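Local coordinates for protein serine-pyruvate aminotransferase (AgxT) (Sulfolobus solfataricus, PDB 3ZRP) that probably transfers the amino group of serine to pyruvate, using pyridoxal 5'-phosphate as cofactor, as a class-V aminotransferase, at residues G317-E321 with R358-K362; V168-E172 with Y297-V301; E283-L287 with E365-F369. All coordinates share one frame; numbering follows the deposited sequence. Where two conformers were deposited one is given.

Contact 1: residues G317-E321 with R358-K362; sequences GTVNE and RTLRK
The closest side-chain approach between E321 and R358 is not made by the charged oxygens. E321 CG lies 3.3 Å from R358 NE, so a methylene rests against the guanidinium. The salt bridge itself is long, with E321 OE2 3.7 Å from R358 NE. In the K362 conformer described, one of two deposited, the same oxygen has a second long salt bridge, 4.0 Å to K362 NZ. Two cations one helical turn apart then share one carboxylate oxygen in a loose network. E321 bends at CB-CG (chi2 89°), which turns its carboxylate back along the extended R358 chain. The carboxylate and guanidinium planes stand 32° apart.

The contact joins the end of helix 311-319 to the last turns of helix 346-363. Both belong to the smaller C-terminal domain of the class-V aminotransferase fold. N320 is the first residue to leave helical geometry, and E321 follows at the turn, where its N bonds back to T318 O. K362 reaches over as an extended chain. In that same conformer its NZ donates to G317 O at 3.2 Å. The nitrogen comes from above the carbonyl plane, 39° out of it.

G317 is where the backbones come nearest, with its CA 6.1 Å from T359 CA. T359 CG2 lies 3.9 Å from G317 C. Beside it, T318 and T359 cross at about a right angle. T318 CG2 sits 3.4 Å from T359 OG1, so a methyl meets a hydroxyl here. The hydroxyls bond elsewhere, each within its own helix: T359 OG1 to V355 O, and T318 OG1 to L315 O and V314 O. V355 also touches the side chains of T318 and E321.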
ATOM      1  N   GLY A 317      20.646  -9.099 -23.033  1.00 64.48           N
ATOM      2  CA  GLY A 317      21.068 -10.375 -23.610  1.00 70.84           C
ATOM      3  C   GLY A 317      20.713 -11.615 -22.807  1.00 71.44           C
ATOM      4  O   GLY A 317      20.527 -12.691 -23.382  1.00 66.55           O
ATOM      5  N   THR A 318      20.631 -11.480 -21.483  1.00 72.67           N
ATOM      6  CA  THR A 318      20.286 -12.613 -20.617  1.00 67.73           C
ATOM      7  C   THR A 318      18.797 -12.932 -20.655  1.00 69.11           C
ATOM      8  O   THR A 318      18.425 -14.110 -20.584  1.00 68.15           O
ATOM      9  CB  THR A 318      20.702 -12.416 -19.141  1.00 57.23           C
ATOM     10  OG1 THR A 318      20.132 -11.202 -18.634  1.00 49.42           O
ATOM     11  CG2 THR A 318      22.220 -12.403 -19.001  1.00 58.78           C
ATOM     12  N   VAL A 319      17.955 -11.895 -20.748  1.00 74.33           N
ATOM     13  CA  VAL A 319      16.495 -12.087 -20.835  1.00 81.26           C
ATOM     14  C   VAL A 319      16.087 -12.869 -22.099  1.00 90.53           C
ATOM     15  O   VAL A 319      15.208 -13.734 -22.033  1.00 95.66           O
ATOM     16  CB  VAL A 319      15.680 -10.761 -20.670  1.00 76.66           C
ATOM     17  CG1 VAL A 319      15.612  -9.943 -21.960  1.00 75.93           C
ATOM     18  CG2 VAL A 319      14.271 -11.059 -20.140  1.00 71.12           C
ATOM     19  N   ASN A 320      16.747 -12.572 -23.225  1.00 89.24           N
ATOM     20  CA  ASN A 320      16.552 -13.268 -24.493  0.60 89.02           C
ATOM     21  C   ASN A 320      17.259 -14.635 -24.520  1.00 86.73           C
ATOM     22  O   ASN A 320      17.358 -15.272 -25.571  1.00 88.53           O
ATOM     23  CB  ASN A 320      17.055 -12.393 -25.663  0.60 87.73           C
ATOM     24  CG  ASN A 320      16.193 -11.159 -25.909  0.60 89.25           C
ATOM     25  OD1 ASN A 320      15.006 -11.267 -26.233  0.60 88.45           O
ATOM     26  ND2 ASN A 320      16.800  -9.984 -25.795  0.60 88.05           N
ATOM     27  N   GLU A 321      17.772 -15.055 -23.363  1.00 86.25           N
ATOM     28  CA  GLU A 321      18.483 -16.321 -23.220  1.00 79.86           C
ATOM     29  C   GLU A 321      17.883 -17.156 -22.076  1.00 71.55           C
ATOM     30  O   GLU A 321      18.231 -18.329 -21.912  1.00 64.12           O
ATOM     31  CB  GLU A 321      19.980 -16.063 -22.997  1.00 94.32           C
ATOM     32  CG  GLU A 321      20.923 -17.141 -23.537  1.00107.85           C
ATOM     33  CD  GLU A 321      21.359 -16.916 -24.983  1.00116.99           C
ATOM     34  OE1 GLU A 321      20.483 -16.770 -25.863  1.00116.70           O
ATOM     35  OE2 GLU A 321      22.587 -16.895 -25.237  1.00127.15           O
ATOM     36  N   ARG A 358      27.209 -17.787 -21.501  1.00 41.77           N
ATOM     37  CA  ARG A 358      26.958 -17.560 -22.930  1.00 48.71           C
ATOM     38  C   ARG A 358      26.657 -16.106 -23.303  1.00 48.16           C
ATOM     39  O   ARG A 358      26.908 -15.676 -24.440  1.00 54.10           O
ATOM     40  CB  ARG A 358      25.939 -18.548 -23.513  1.00 50.97           C
ATOM     41  CG  ARG A 358      24.619 -18.652 -22.820  1.00 57.61           C
ATOM     42  CD  ARG A 358      23.990 -19.971 -23.207  1.00 63.49           C
ATOM     43  NE  ARG A 358      22.535 -19.935 -23.107  1.00 66.96           N
ATOM     44  CZ  ARG A 358      21.817 -20.630 -22.232  1.00 62.00           C
ATOM     45  NH1 ARG A 358      22.413 -21.436 -21.367  1.00 58.38           N
ATOM     46  NH2 ARG A 358      20.494 -20.524 -22.239  1.00 56.79           N
ATOM     47  N   THR A 359      26.168 -15.332 -22.341  1.00 42.20           N
ATOM     48  CA  THR A 359      25.931 -13.921 -22.583  1.00 42.26           C
ATOM     49  C   THR A 359      27.265 -13.142 -22.611  1.00 45.72           C
ATOM     50  O   THR A 359      27.486 -12.303 -23.496  1.00 47.20           O
ATOM     51  CB  THR A 359      24.939 -13.337 -21.562  1.00 40.33           C
ATOM     52  OG1 THR A 359      23.771 -14.160 -21.521  1.00 42.18           O
ATOM     53  CG2 THR A 359      24.540 -11.917 -21.931  1.00 42.89           C
ATOM     54  N   LEU A 360      28.150 -13.442 -21.660  1.00 43.04           N
ATOM     55  CA  LEU A 360      29.441 -12.749 -21.564  1.00 42.90           C
ATOM     56  C   LEU A 360      30.383 -13.112 -22.726  1.00 48.59           C
ATOM     57  O   LEU A 360      31.185 -12.278 -23.165  1.00 52.95           O
ATOM     58  CB  LEU A 360      30.104 -13.004 -20.206  1.00 43.28           C
ATOM     59  CG  LEU A 360      29.370 -12.461 -18.977  1.00 43.14           C
ATOM     60  CD1 LEU A 360      30.216 -12.593 -17.710  1.00 44.77           C
ATOM     61  CD2 LEU A 360      28.941 -11.028 -19.185  1.00 39.25           C
ATOM     62  N   ARG A 361      30.268 -14.355 -23.200  1.00 48.57           N
ATOM     63  CA  ARG A 361      30.996 -14.840 -24.374  0.60 51.52           C
ATOM     64  C   ARG A 361      30.710 -13.958 -25.591  1.00 53.30           C
ATOM     65  O   ARG A 361      31.636 -13.496 -26.263  1.00 63.41           O
ATOM     66  CB  ARG A 361      30.588 -16.289 -24.652  0.60 50.76           C
ATOM     67  CG  ARG A 361      31.389 -17.038 -25.726  0.60 49.87           C
ATOM     68  CD  ARG A 361      31.615 -18.496 -25.309  0.60 51.48           C
ATOM     69  NE  ARG A 361      31.436 -19.464 -26.398  0.60 52.66           N
ATOM     70  CZ  ARG A 361      32.224 -20.516 -26.615  0.60 52.61           C
ATOM     71  NH1 ARG A 361      33.283 -20.749 -25.841  0.60 53.17           N
ATOM     72  NH2 ARG A 361      31.960 -21.334 -27.625  0.60 51.78           N
ATOM     73  N   LYS A 362      29.424 -13.720 -25.857  1.00 49.55           N
ATOM     74  CA  LYS A 362      29.000 -12.933 -27.014  0.60 51.11           C
ATOM     75  C   LYS A 362      29.328 -11.446 -26.876  1.00 55.08           C
ATOM     76  O   LYS A 362      29.271 -10.696 -27.856  1.00 49.26           O
ATOM     77  CB  LYS A 362      27.505 -13.138 -27.306  0.60 55.47           C
ATOM     78  CG  LYS A 362      26.528 -12.514 -26.316  0.60 61.91           C
ATOM     79  CD  LYS A 362      25.114 -13.035 -26.534  0.60 63.54           C
ATOM     80  CE  LYS A 362      24.097 -12.245 -25.723  0.60 61.94           C
ATOM     81  NZ  LYS A 362      22.777 -12.937 -25.666  0.60 58.52           N
TER

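Contact 2: residues V168-E172 with Y297-V301; sequences VGAEE and YSNTV
E171 OE2 accepts a hydrogen bond from N299 N at 2.7 Å. The bond is fairly straight, with an N-H...O angle of 158°. The amide meets the carboxylate on its syn side, somewhat out of the plane. E171 bends sharply at CB-CG (chi2 -86°), and this carries the carboxylate across to the backbone of 297-301. S298 CB lies 3.6 Å from the same oxygen.

The N299 side chain crosses E171 at about a right angle, yet the amide and carboxylate planes are only 20° apart. N299 ND2 is 3.5 Å from E171 OE1. E171 OE1 has a salt bridge to R143, which probably keeps the carboxylate charged. A glutamine in place of E171 would probably leave the R143 guanidinium without its charged mate.

A water links the two segments: it donates to A170 O and accepts from N299 ND2 at 2.7 Å. Elsewhere in the contact the packing is apolar and tight: A170 CB is 3.4 Å from T300 CG2. T300 OG1 bonds to S166 O, and S166 binds pyridoxal phosphate. T300 is thus a second-shell residue, its side chain about 8 Å from the cofactor. S298 OG donates to V301 O at 2.6 Å, in the carbonyl plane and on a lone pair. This ties the turn to itself just as the strand begins.

The contact is buried between the two domains of the class-V fold. Segment 168-172 follows strand 157-163 of the large sheet. Segment 297-301 leads into strand 301-305 of the three-stranded sheet. V136 of strand 136-137 touches E171, S298 and T300, while helix 264-284 packs H271 on A170 and T272 and A275 on N299.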
ATOM      1  N   VAL A 168      15.036 -11.398   5.656  1.00 24.92           N
ATOM      2  CA  VAL A 168      14.038 -12.217   6.327  1.00 21.78           C
ATOM      3  C   VAL A 168      13.471 -13.258   5.348  1.00 24.34           C
ATOM      4  O   VAL A 168      13.081 -12.922   4.225  1.00 26.17           O
ATOM      5  CB  VAL A 168      12.890 -11.373   6.986  1.00 19.69           C
ATOM      6  CG1 VAL A 168      11.832 -12.269   7.662  1.00 24.65           C
ATOM      7  CG2 VAL A 168      13.473 -10.357   7.959  1.00 19.72           C
ATOM      8  N   GLY A 169      13.458 -14.510   5.785  1.00 25.42           N
ATOM      9  CA  GLY A 169      13.012 -15.633   4.977  1.00 25.20           C
ATOM     10  C   GLY A 169      14.154 -16.296   4.236  1.00 27.10           C
ATOM     11  O   GLY A 169      13.932 -17.273   3.520  1.00 28.68           O
ATOM     12  N   ALA A 170      15.376 -15.786   4.397  1.00 25.60           N
ATOM     13  CA  ALA A 170      16.527 -16.349   3.671  1.00 25.81           C
ATOM     14  C   ALA A 170      17.808 -16.451   4.508  1.00 27.89           C
ATOM     15  O   ALA A 170      18.568 -17.415   4.355  1.00 27.22           O
ATOM     16  CB  ALA A 170      16.794 -15.532   2.401  1.00 25.82           C
ATOM     17  N   GLU A 171      18.066 -15.437   5.335  1.00 28.55           N
ATOM     18  CA  GLU A 171      19.240 -15.397   6.225  1.00 29.47           C
ATOM     19  C   GLU A 171      18.732 -15.732   7.609  1.00 31.65           C
ATOM     20  O   GLU A 171      17.543 -15.535   7.904  1.00 35.04           O
ATOM     21  CB  GLU A 171      19.916 -14.002   6.251  1.00 27.37           C
ATOM     22  CG  GLU A 171      20.254 -13.376   4.878  1.00 30.74           C
ATOM     23  CD  GLU A 171      21.605 -13.806   4.293  1.00 28.84           C
ATOM     24  OE1 GLU A 171      22.333 -14.616   4.904  1.00 31.29           O
ATOM     25  OE2 GLU A 171      21.960 -13.320   3.210  1.00 32.80           O
ATOM     26  N   GLU A 172      19.609 -16.252   8.471  1.00 32.34           N
ATOM     27  CA  GLU A 172      19.235 -16.412   9.878  1.00 29.70           C
ATOM     28  C   GLU A 172      18.799 -15.065  10.468  1.00 28.87           C
ATOM     29  O   GLU A 172      19.507 -14.056  10.329  1.00 29.67           O
ATOM     30  CB  GLU A 172      20.381 -16.984  10.714  1.00 35.68           C
ATOM     31  CG  GLU A 172      19.923 -17.335  12.126  1.00 40.03           C
ATOM     32  CD  GLU A 172      21.055 -17.682  13.098  1.00 50.13           C
ATOM     33  OE1 GLU A 172      22.246 -17.436  12.798  1.00 49.18           O
ATOM     34  OE2 GLU A 172      20.733 -18.193  14.192  1.00 55.17           O
ATOM     35  N   TYR A 297      29.281 -11.905   2.166  1.00 26.06           N
ATOM     36  CA  TYR A 297      28.565 -12.343   0.950  1.00 28.17           C
ATOM     37  C   TYR A 297      27.130 -12.753   1.305  1.00 28.49           C
ATOM     38  O   TYR A 297      26.909 -13.769   1.981  1.00 30.93           O
ATOM     39  CB  TYR A 297      29.297 -13.526   0.280  1.00 28.81           C
ATOM     40  CG  TYR A 297      30.625 -13.217  -0.407  1.00 32.37           C
ATOM     41  CD1 TYR A 297      30.951 -11.930  -0.815  1.00 31.69           C
ATOM     42  CD2 TYR A 297      31.535 -14.253  -0.704  1.00 31.22           C
ATOM     43  CE1 TYR A 297      32.169 -11.660  -1.466  1.00 36.89           C
ATOM     44  CE2 TYR A 297      32.749 -14.001  -1.350  1.00 35.74           C
ATOM     45  CZ  TYR A 297      33.059 -12.712  -1.737  1.00 35.82           C
ATOM     46  OH  TYR A 297      34.251 -12.455  -2.389  1.00 33.21           O
ATOM     47  N   SER A 298      26.150 -11.940   0.918  1.00 26.94           N
ATOM     48  CA  SER A 298      24.756 -12.252   1.244  1.00 24.91           C
ATOM     49  C   SER A 298      24.286 -13.450   0.451  1.00 25.27           C
ATOM     50  O   SER A 298      24.758 -13.710  -0.655  1.00 30.26           O
ATOM     51  CB  SER A 298      23.787 -11.070   0.993  1.00 26.32           C
ATOM     52  OG  SER A 298      23.457 -10.956  -0.393  1.00 27.64           O
ATOM     53  N   ASN A 299      23.344 -14.157   1.044  1.00 24.72           N
ATOM     54  CA  ASN A 299      22.725 -15.309   0.421  1.00 25.99           C
ATOM     55  C   ASN A 299      21.460 -14.975  -0.398  1.00 27.94           C
ATOM     56  O   ASN A 299      20.754 -15.887  -0.869  1.00 26.36           O
ATOM     57  CB  ASN A 299      22.512 -16.394   1.490  1.00 32.67           C
ATOM     58  CG  ASN A 299      23.848 -16.882   2.076  1.00 32.01           C
ATOM     59  OD1 ASN A 299      24.893 -16.823   1.401  1.00 29.13           O
ATOM     60  ND2 ASN A 299      23.824 -17.331   3.320  1.00 37.12           N
ATOM     61  N   THR A 300      21.214 -13.679  -0.616  1.00 24.78           N
ATOM     62  CA  THR A 300      20.065 -13.244  -1.422  1.00 23.88           C
ATOM     63  C   THR A 300      20.444 -12.459  -2.649  1.00 23.15           C
ATOM     64  O   THR A 300      19.703 -12.476  -3.626  1.00 24.13           O
ATOM     65  CB  THR A 300      19.037 -12.402  -0.599  1.00 23.15           C
ATOM     66  OG1 THR A 300      19.694 -11.232  -0.071  1.00 23.83           O
ATOM     67  CG2 THR A 300      18.498 -13.240   0.543  1.00 23.63           C
ATOM     68  N   VAL A 301      21.570 -11.750  -2.602  1.00 22.19           N
ATOM     69  CA  VAL A 301      22.008 -10.867  -3.697  1.00 23.00           C
ATOM     70  C   VAL A 301      23.534 -10.956  -3.874  1.00 25.41           C
ATOM     71  O   VAL A 301      24.281 -10.891  -2.894  1.00 25.97           O
ATOM     72  CB  VAL A 301      21.681  -9.370  -3.414  1.00 26.42           C
ATOM     73  CG1 VAL A 301      22.171  -8.475  -4.571  1.00 30.53           C
ATOM     74  CG2 VAL A 301      20.184  -9.158  -3.184  1.00 27.87           C
TER
HETATM   75  O   HOH W   1      21.338 -18.070   4.121  1.00 31.93           O

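Contact 3: residues E283-L287 with E365-F369; sequences EALGL and EPIRF
R368 runs along the C-terminal end of helix 264-284, starting with CB 3.6 Å from A284 O. CG comes next, 3.9 Å from L285 O. CD passes A284 O at 4.1 Å. The chain then bends (chi3 -87°), and NE makes a weak hydrogen bond to A284 O, 3.3 Å long with an N-H...O angle of 128°. CZ lies 3.8 Å from G286 CA, which covers one face of the guanidinium near its rim. NH2 ends near E283 O, but the angle is too poor for a bond. This path belongs to one of two deposited conformers.

The backbone bond is firmer: R368 N donates to L285 O at 3.0 Å. I367 CA makes a CA-H...O contact with the same oxygen, at 3.3 Å. G286, with positive phi, is the first residue to leave helical geometry, in a Schellman motif. Apolar contacts lie beside the turn. L287 CD2 packs 3.9 Å from I367 CG2, and L285 lies alongside I367.

R368 O is buried with no partner in the model. In this conformer the cation lies among carbonyls at a helix C-terminus, where its positive charge would probably be favourable, although its one hydrogen bond here is weak.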
ATOM      1  N   GLU A 283      33.278 -17.311  -9.527  1.00 35.15           N
ATOM      2  CA  GLU A 283      34.711 -17.373  -9.275  0.60 40.12           C
ATOM      3  C   GLU A 283      35.398 -18.226 -10.352  1.00 41.31           C
ATOM      4  O   GLU A 283      36.375 -17.794 -10.979  1.00 39.09           O
ATOM      5  CB  GLU A 283      34.966 -17.951  -7.877  0.60 41.37           C
ATOM      6  CG  GLU A 283      35.574 -16.968  -6.861  0.60 53.20           C
ATOM      7  CD  GLU A 283      34.554 -16.135  -6.077  0.60 57.43           C
ATOM      8  OE1 GLU A 283      33.449 -16.627  -5.755  0.60 56.69           O
ATOM      9  OE2 GLU A 283      34.879 -14.969  -5.767  0.60 61.82           O
ATOM     10  N   ALA A 284      34.870 -19.425 -10.585  1.00 38.25           N
ATOM     11  CA  ALA A 284      35.409 -20.308 -11.624  1.00 42.54           C
ATOM     12  C   ALA A 284      35.389 -19.672 -13.019  1.00 40.07           C
ATOM     13  O   ALA A 284      36.220 -20.015 -13.864  1.00 46.42           O
ATOM     14  CB  ALA A 284      34.691 -21.655 -11.615  1.00 39.93           C
ATOM     15  N   LEU A 285      34.476 -18.722 -13.249  1.00 34.64           N
ATOM     16  CA  LEU A 285      34.454 -17.949 -14.501  1.00 33.57           C
ATOM     17  C   LEU A 285      35.530 -16.865 -14.501  1.00 35.95           C
ATOM     18  O   LEU A 285      35.793 -16.223 -15.532  1.00 38.28           O
ATOM     19  CB  LEU A 285      33.075 -17.316 -14.745  1.00 36.10           C
ATOM     20  CG  LEU A 285      31.931 -18.171 -15.333  1.00 37.56           C
ATOM     21  CD1 LEU A 285      30.568 -17.444 -15.279  1.00 32.75           C
ATOM     22  CD2 LEU A 285      32.211 -18.622 -16.740  1.00 37.81           C
ATOM     23  N   GLY A 286      36.137 -16.650 -13.333  1.00 39.05           N
ATOM     24  CA  GLY A 286      37.097 -15.558 -13.151  1.00 40.48           C
ATOM     25  C   GLY A 286      36.434 -14.198 -13.011  1.00 41.12           C
ATOM     26  O   GLY A 286      37.051 -13.184 -13.312  1.00 38.85           O
ATOM     27  N   LEU A 287      35.184 -14.176 -12.546  1.00 39.58           N
ATOM     28  CA  LEU A 287      34.470 -12.922 -12.284  1.00 40.62           C
ATOM     29  C   LEU A 287      34.615 -12.488 -10.818  1.00 40.16           C
ATOM     30  O   LEU A 287      34.647 -13.325  -9.903  1.00 44.00           O
ATOM     31  CB  LEU A 287      32.986 -13.043 -12.666  1.00 40.52           C
ATOM     32  CG  LEU A 287      32.657 -13.246 -14.154  1.00 37.53           C
ATOM     33  CD1 LEU A 287      31.216 -13.755 -14.345  1.00 37.77           C
ATOM     34  CD2 LEU A 287      32.913 -11.968 -14.945  1.00 34.87           C
ATOM     35  N   GLU A 365      33.535 -10.265 -22.566  1.00 43.71           N
ATOM     36  CA  GLU A 365      34.039 -10.183 -21.198  1.00 41.52           C
ATOM     37  C   GLU A 365      35.042 -11.316 -20.960  1.00 48.75           C
ATOM     38  O   GLU A 365      34.732 -12.485 -21.220  1.00 52.41           O
ATOM     39  CB  GLU A 365      32.885 -10.233 -20.181  1.00 39.36           C
ATOM     40  CG  GLU A 365      33.306 -10.149 -18.696  1.00 36.15           C
ATOM     41  CD  GLU A 365      33.790  -8.757 -18.284  1.00 36.66           C
ATOM     42  OE1 GLU A 365      33.505  -7.773 -18.997  1.00 42.93           O
ATOM     43  OE2 GLU A 365      34.461  -8.649 -17.240  1.00 42.02           O
ATOM     44  N   PRO A 366      36.255 -10.978 -20.479  1.00 50.31           N
ATOM     45  CA  PRO A 366      37.263 -12.006 -20.204  1.00 51.43           C
ATOM     46  C   PRO A 366      36.797 -13.008 -19.143  1.00 49.28           C
ATOM     47  O   PRO A 366      36.747 -12.682 -17.950  1.00 53.71           O
ATOM     48  CB  PRO A 366      38.481 -11.205 -19.702  1.00 51.14           C
ATOM     49  CG  PRO A 366      38.015  -9.791 -19.532  1.00 52.21           C
ATOM     50  CD  PRO A 366      36.788  -9.614 -20.339  1.00 48.67           C
ATOM     51  N   ILE A 367      36.446 -14.209 -19.586  1.00 46.56           N
ATOM     52  CA  ILE A 367      36.024 -15.270 -18.682  1.00 45.18           C
ATOM     53  C   ILE A 367      36.644 -16.614 -19.050  1.00 50.01           C
ATOM     54  O   ILE A 367      37.142 -16.799 -20.167  1.00 50.99           O
ATOM     55  CB  ILE A 367      34.472 -15.419 -18.658  1.00 48.60           C
ATOM     56  CG1 ILE A 367      33.923 -15.626 -20.076  1.00 49.54           C
ATOM     57  CG2 ILE A 367      33.826 -14.204 -18.015  1.00 41.41           C
ATOM     58  CD1 ILE A 367      32.506 -16.190 -20.110  1.00 45.24           C
ATOM     59  N   ARG A 368      36.608 -17.544 -18.095  1.00 46.59           N
ATOM     60  CA  ARG A 368      37.106 -18.896 -18.310  0.60 48.37           C
ATOM     61  C   ARG A 368      35.964 -19.826 -18.745  1.00 49.36           C
ATOM     62  O   ARG A 368      35.218 -20.351 -17.904  1.00 51.25           O
ATOM     63  CB  ARG A 368      37.795 -19.420 -17.041  0.60 46.96           C
ATOM     64  CG  ARG A 368      38.854 -18.463 -16.471  0.60 47.54           C
ATOM     65  CD  ARG A 368      39.830 -19.166 -15.551  0.60 53.85           C
ATOM     66  NE  ARG A 368      39.384 -19.232 -14.158  0.60 54.22           N
ATOM     67  CZ  ARG A 368      39.722 -18.357 -13.213  0.60 53.16           C
ATOM     68  NH1 ARG A 368      40.494 -17.312 -13.501  0.60 47.01           N
ATOM     69  NH2 ARG A 368      39.276 -18.529 -11.974  0.60 52.49           N
ATOM     70  N   PHE A 369      35.831 -20.029 -20.059  1.00 49.38           N
ATOM     71  CA  PHE A 369      34.768 -20.876 -20.629  1.00 52.24           C
ATOM     72  C   PHE A 369      34.821 -22.320 -20.146  1.00 54.44           C
ATOM     73  O   PHE A 369      35.897 -22.865 -19.888  1.00 56.44           O
ATOM     74  CB  PHE A 369      34.783 -20.864 -22.160  1.00 62.05           C
ATOM     75  CG  PHE A 369      35.053 -19.518 -22.763  1.00 73.79           C
ATOM     76  CD1 PHE A 369      34.124 -18.485 -22.667  1.00 77.38           C
ATOM     77  CD2 PHE A 369      36.235 -19.291 -23.460  1.00 78.44           C
ATOM     78  CE1 PHE A 369      34.377 -17.240 -23.257  1.00 74.12           C
ATOM     79  CE2 PHE A 369      36.505 -18.045 -24.037  1.00 73.52           C
ATOM     80  CZ  PHE A 369      35.574 -17.021 -23.935  1.00 74.49           C
TER

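How the contacts relate
Contacts 1 and 3 are neighbours on the outer side of the small C-terminal domain, about 28 and 29 Å from the chain's centre. Their own centres are about 14 Å apart. They touch where helix 346-363 runs on into 365-369. L360 O is 3.2 Å from E365 N, a probable hydrogen bond. L360 CD1 packs 3.7 Å from L287 CD1, and R361, in the conformer described, makes a cation-pi contact with F369. Contact 2 lies deep in the chain, next to the pyridoxal phosphate pocket. Its centre is about 26 Å from that of contact 1 and about 25 Å from that of contact 3. Helix 264-284 connects contacts 2 and 3: its middle covers A170 and N299, and its last residues and the turn after it make up 283-287.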